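Local coordinates for fucolectin-related protein (Streptococcus pneumoniae, PDB 2WMF) that probably hydrolyses host blood-group carbohydrate antigens, acting as the catalytic module of a family 98 glycoside hydrolase, at residues R262-R265 against S266-S269; A268-P271 against E272-A276. All blocks are in the same frame, centred on the assembly; numbering follows the deposited sequence.

Contact 1: R262-R265 against S266-S269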
loop_
_atom_site.group_PDB
_atom_site.type_symbol
_atom_site.label_atom_id
_atom_site.label_comp_id
_atom_site.label_asym_id
_atom_site.label_seq_id
_atom_site.Cartn_x
_atom_site.Cartn_y
_atom_site.Cartn_z
ATOM N N ARG A 262 24.540 3.638 0.493
ATOM C CA ARG A 262 23.330 3.444 -0.349
ATOM C C ARG A 262 23.603 3.742 -1.822
ATOM O O ARG A 262 24.513 4.511 -2.188
ATOM C CB ARG A 262 22.179 4.304 0.133
ATOM C CG ARG A 262 22.400 5.801 -0.138
ATOM C CD ARG A 262 21.324 6.640 0.457
ATOM N NE ARG A 262 21.635 8.067 0.325
ATOM C CZ ARG A 262 20.787 9.055 0.607
ATOM N NH1 ARG A 262 19.565 8.798 1.014
ATOM N NH2 ARG A 262 21.150 10.320 0.468
ATOM N N ASP A 263 22.788 3.147 -2.674
ATOM C CA ASP A 263 22.706 3.537 -4.075
ATOM C C ASP A 263 21.370 3.055 -4.659
ATOM O O ASP A 263 20.471 2.689 -3.870
ATOM C CB ASP A 263 23.973 3.167 -4.915
ATOM C CG ASP A 263 24.262 1.681 -5.018
ATOM O OD1 ASP A 263 23.317 0.855 -5.118
ATOM O OD2 ASP A 263 25.484 1.333 -5.009
ATOM N N MET A 264 21.194 3.116 -5.982
ATOM C CA MET A 264 19.902 2.716 -6.574
ATOM C C MET A 264 19.537 1.286 -6.198
ATOM O O MET A 264 18.355 0.950 -6.147
ATOM C CB MET A 264 19.867 2.874 -8.105
ATOM C CG MET A 264 19.832 4.305 -8.562
ATOM S SD MET A 264 19.621 4.488 -10.333
ATOM C CE MET A 264 21.310 4.093 -10.835
ATOM N N ARG A 265 20.527 0.441 -5.909
ATOM C CA ARG A 265 20.212 -0.921 -5.506
ATOM C C ARG A 265 19.322 -0.952 -4.230
ATOM O O ARG A 265 18.610 -1.930 -3.972
ATOM C CB ARG A 265 21.500 -1.704 -5.352
ATOM C CG ARG A 265 22.171 -1.953 -6.656
ATOM C CD ARG A 265 23.487 -2.672 -6.513
ATOM N NE ARG A 265 24.516 -1.777 -5.991
ATOM C CZ ARG A 265 25.830 -2.040 -6.024
ATOM N NH1 ARG A 265 26.264 -3.202 -6.468
ATOM N NH2 ARG A 265 26.696 -1.138 -5.580
ATOM N N SER A 266 19.385 0.106 -3.430
ATOM C CA SER A 266 18.531 0.238 -2.250
ATOM C C SER A 266 17.048 0.192 -2.595
ATOM O O SER A 266 16.240 -0.374 -1.838
ATOM C CB SER A 266 18.895 1.503 -1.442
ATOM O OG SER A 266 20.269 1.511 -1.033
ATOM N N TYR A 267 16.646 0.761 -3.734
ATOM C CA TYR A 267 15.209 0.707 -4.048
ATOM C C TYR A 267 14.760 -0.679 -4.513
ATOM O O TYR A 267 13.551 -0.942 -4.660
ATOM C CB TYR A 267 14.769 1.805 -5.016
ATOM C CG TYR A 267 15.269 1.787 -6.445
ATOM C CD1 TYR A 267 15.140 0.663 -7.266
ATOM C CD2 TYR A 267 15.742 2.982 -7.045
ATOM C CE1 TYR A 267 15.561 0.700 -8.614
ATOM C CE2 TYR A 267 16.145 3.024 -8.395
ATOM C CZ TYR A 267 16.066 1.895 -9.178
ATOM O OH TYR A 267 16.419 1.972 -10.521
ATOM N N ALA A 268 15.737 -1.578 -4.733
ATOM C CA ALA A 268 15.475 -2.970 -5.082
ATOM C C ALA A 268 15.750 -3.923 -3.910
ATOM O O ALA A 268 15.880 -5.143 -4.095
ATOM C CB ALA A 268 16.293 -3.365 -6.373
ATOM N N SER A 269 15.758 -3.355 -2.691
ATOM C CA SER A 269 16.127 -4.087 -1.508
ATOM C C SER A 269 15.085 -4.162 -0.370
ATOM O O SER A 269 15.282 -4.868 0.608
ATOM C CB SER A 269 17.474 -3.587 -0.976
ATOM O OG SER A 269 18.515 -3.801 -1.933
#
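Asp-263 O accepts the amide of Ser-266 (O to N 2.8 Å), and the same three-residue step recurs, at 3.0 Å, from Tyr-267 N to Met-264 O and from Ala-268 N to Arg-265 O. These consecutive bonds show a chain wound through overlapping turns. Arg-265 O carries a second bond, from Ser-269 OG at 2.8 Å; Ala-268 N and this hydroxyl approach it from opposite faces of its carbonyl plane.

The ionic element begins with an Asx turn, Asp-263 OD1 accepting Arg-265 N at 2.9 Å through its anti lone pair. The guanidinium then comes back side-on to the same carboxylate: NE meets the syn lone pair of OD1, and Arg-265 NH2 meets that of Asp-263 OD2 at 2.8 Å. Both oxygens lie within 7° of the guanidinium plane, evidence that the two flat groups are edge to edge. A bend at chi3 (-74°) brings the arginine round, while NH1 goes to Met-491 O and Leu-494 O.

Around the ring of Tyr-267, CG stands between its own N and carbonyl carbon (chi1 67°), which places Met-264 O 3.2 Å above the Tyr-267 ring plane, over its centre. Alongside, the apolar Met-264 CB lies 3.7 Å from Tyr-267 CE2, and the sulfur makes an oblique Met-aromatic contact.

This buried loop joins helix 245-249 to helix 272-283. Trp-492 of helix 489-493 packs on it and bonds to Ser-269 OG, Tyr-267 OH reaches Glu-508 of helix 506-517, and Arg-262 forms a cation-pi contact with Trp-248 of helix 245-249.

Contact 2: A268-P271 against E272-A276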
loop_
_atom_site.group_PDB
_atom_site.type_symbol
_atom_site.label_atom_id
_atom_site.label_comp_id
_atom_site.label_asym_id
_atom_site.label_seq_id
_atom_site.Cartn_x
_atom_site.Cartn_y
_atom_site.Cartn_z
ATOM N N ALA A 268 15.737 -1.578 -4.733
ATOM C CA ALA A 268 15.475 -2.970 -5.082
ATOM C C ALA A 268 15.750 -3.923 -3.910
ATOM O O ALA A 268 15.880 -5.143 -4.095
ATOM C CB ALA A 268 16.293 -3.365 -6.373
ATOM N N SER A 269 15.758 -3.355 -2.691
ATOM C CA SER A 269 16.127 -4.087 -1.508
ATOM C C SER A 269 15.085 -4.162 -0.370
ATOM O O SER A 269 15.282 -4.868 0.608
ATOM C CB SER A 269 17.474 -3.587 -0.976
ATOM O OG SER A 269 18.515 -3.801 -1.933
ATOM N N GLU A 270 13.960 -3.462 -0.497
ATOM C CA GLU A 270 12.878 -3.641 0.494
ATOM C C GLU A 270 12.325 -5.073 0.317
ATOM O O GLU A 270 11.939 -5.440 -0.811
ATOM C CB GLU A 270 11.756 -2.636 0.285
ATOM C CG GLU A 270 10.618 -2.869 1.280
ATOM C CD GLU A 270 9.519 -1.831 1.344
ATOM O OE1 GLU A 270 9.713 -0.701 0.884
ATOM O OE2 GLU A 270 8.436 -2.202 1.931
ATOM N N PRO A 271 12.296 -5.878 1.388
ATOM C CA PRO A 271 11.806 -7.259 1.235
ATOM C C PRO A 271 10.441 -7.327 0.524
ATOM O O PRO A 271 9.529 -6.527 0.784
ATOM C CB PRO A 271 11.739 -7.762 2.665
ATOM C CG PRO A 271 12.803 -7.002 3.345
ATOM C CD PRO A 271 12.750 -5.622 2.767
ATOM N N GLU A 272 10.340 -8.284 -0.388
ATOM C CA GLU A 272 9.106 -8.479 -1.195
ATOM C C GLU A 272 7.857 -8.611 -0.328
ATOM O O GLU A 272 6.839 -7.955 -0.567
ATOM C CB GLU A 272 9.248 -9.701 -2.114
ATOM C CG GLU A 272 10.282 -9.506 -3.251
ATOM C CD GLU A 272 11.714 -9.855 -2.960
ATOM O OE1 GLU A 272 12.139 -9.903 -1.756
ATOM O OE2 GLU A 272 12.437 -10.099 -3.980
ATOM N N SER A 273 7.927 -9.455 0.678
ATOM C CA SER A 273 6.765 -9.647 1.566
ATOM C C SER A 273 6.462 -8.387 2.375
ATOM O O SER A 273 5.319 -8.154 2.794
ATOM C CB SER A 273 7.003 -10.808 2.511
ATOM O OG SER A 273 8.205 -10.582 3.203
ATOM N N MET A 274 7.469 -7.549 2.596
ATOM C CA MET A 274 7.214 -6.310 3.326
ATOM C C MET A 274 6.387 -5.306 2.486
ATOM O O MET A 274 5.621 -4.506 3.042
ATOM C CB MET A 274 8.505 -5.655 3.820
ATOM C CG MET A 274 8.311 -4.344 4.597
ATOM S SD MET A 274 9.924 -3.746 5.227
ATOM C CE MET A 274 9.465 -2.047 5.580
ATOM N N ILE A 275 6.565 -5.337 1.172
ATOM C CA ILE A 275 5.700 -4.564 0.261
ATOM C C ILE A 275 4.202 -4.960 0.514
ATOM O O ILE A 275 3.303 -4.105 0.681
ATOM C CB ILE A 275 6.045 -4.790 -1.199
ATOM C CG1 ILE A 275 7.460 -4.301 -1.525
ATOM C CG2 ILE A 275 5.081 -4.019 -2.119
ATOM C CD1 ILE A 275 7.986 -4.874 -2.834
ATOM N N ALA A 276 3.981 -6.276 0.579
ATOM C CA ALA A 276 2.650 -6.823 0.926
ATOM C C ALA A 276 2.152 -6.407 2.312
ATOM O O ALA A 276 0.937 -6.136 2.498
ATOM C CB ALA A 276 2.615 -8.330 0.748
#
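Met-274 lies against both Glu-270 and Pro-271 along its whole side chain. Met-274 CB sits 3.3 Å from Pro-271 O and 4.0 Å from Pro-271 CB, the two side chains running side by side. Met-274 CG meets Glu-270 OE2 at 3.4 Å. Met-274 SD stays near that carboxylate oxygen, and also lies 4.1 Å from Glu-270 CG; Met-274 CE ends 3.8 Å from Glu-270 OE2. Extended, with CG opposite its backbone N (chi1 180°), the methionine crosses the glutamate at about a right angle, so Glu-270 OE2 borders all four side-chain atoms of Met-274, from CB to CE. Glu-270 OE1 makes a long, weak ion pair with Lys-246, and OE2 lies close to Glu-278 OE2.

Pro-271 occupies the N-cap position of helix 272-283, the helix that leads into the last strand, 289-293, of the eight-stranded parallel barrel. Its carbonyl starts the helical bonding: Ile-275 N lies 3.2 Å from Pro-271 O at a C=O...N angle of 160°, with a weak, bent bond from Met-274 N.

Glu-272 points its carboxylate to the C-terminal part of the chain, where OE1 forms a salt bridge with Lys-488 and OE2 bonds to Tyr-519 and Thr-486. Trp-247 of helix 245-249 touches Glu-270, Pro-271 and Met-274.

In the fold
Contacts 1 and 2 are consecutive parts of one buried connection, sharing Ala-268 and Ser-269, with centres about 12 Å apart. Contact 1 lies farther out, its centre about 19 Å from that of the chain, against about 11 Å for contact 2. Together they span part of the excursion between barrel strands 237-243 and 289-293, which starts at the C-terminal end of strand 237-243, the side where barrels of this kind usually hold their active sites; no ligand fixes the site here. Both contacts also face the C-terminal part of the chain, with Ser-273 of contact 2 bonded to His-465 O and, through its backbone, to Tyr-484.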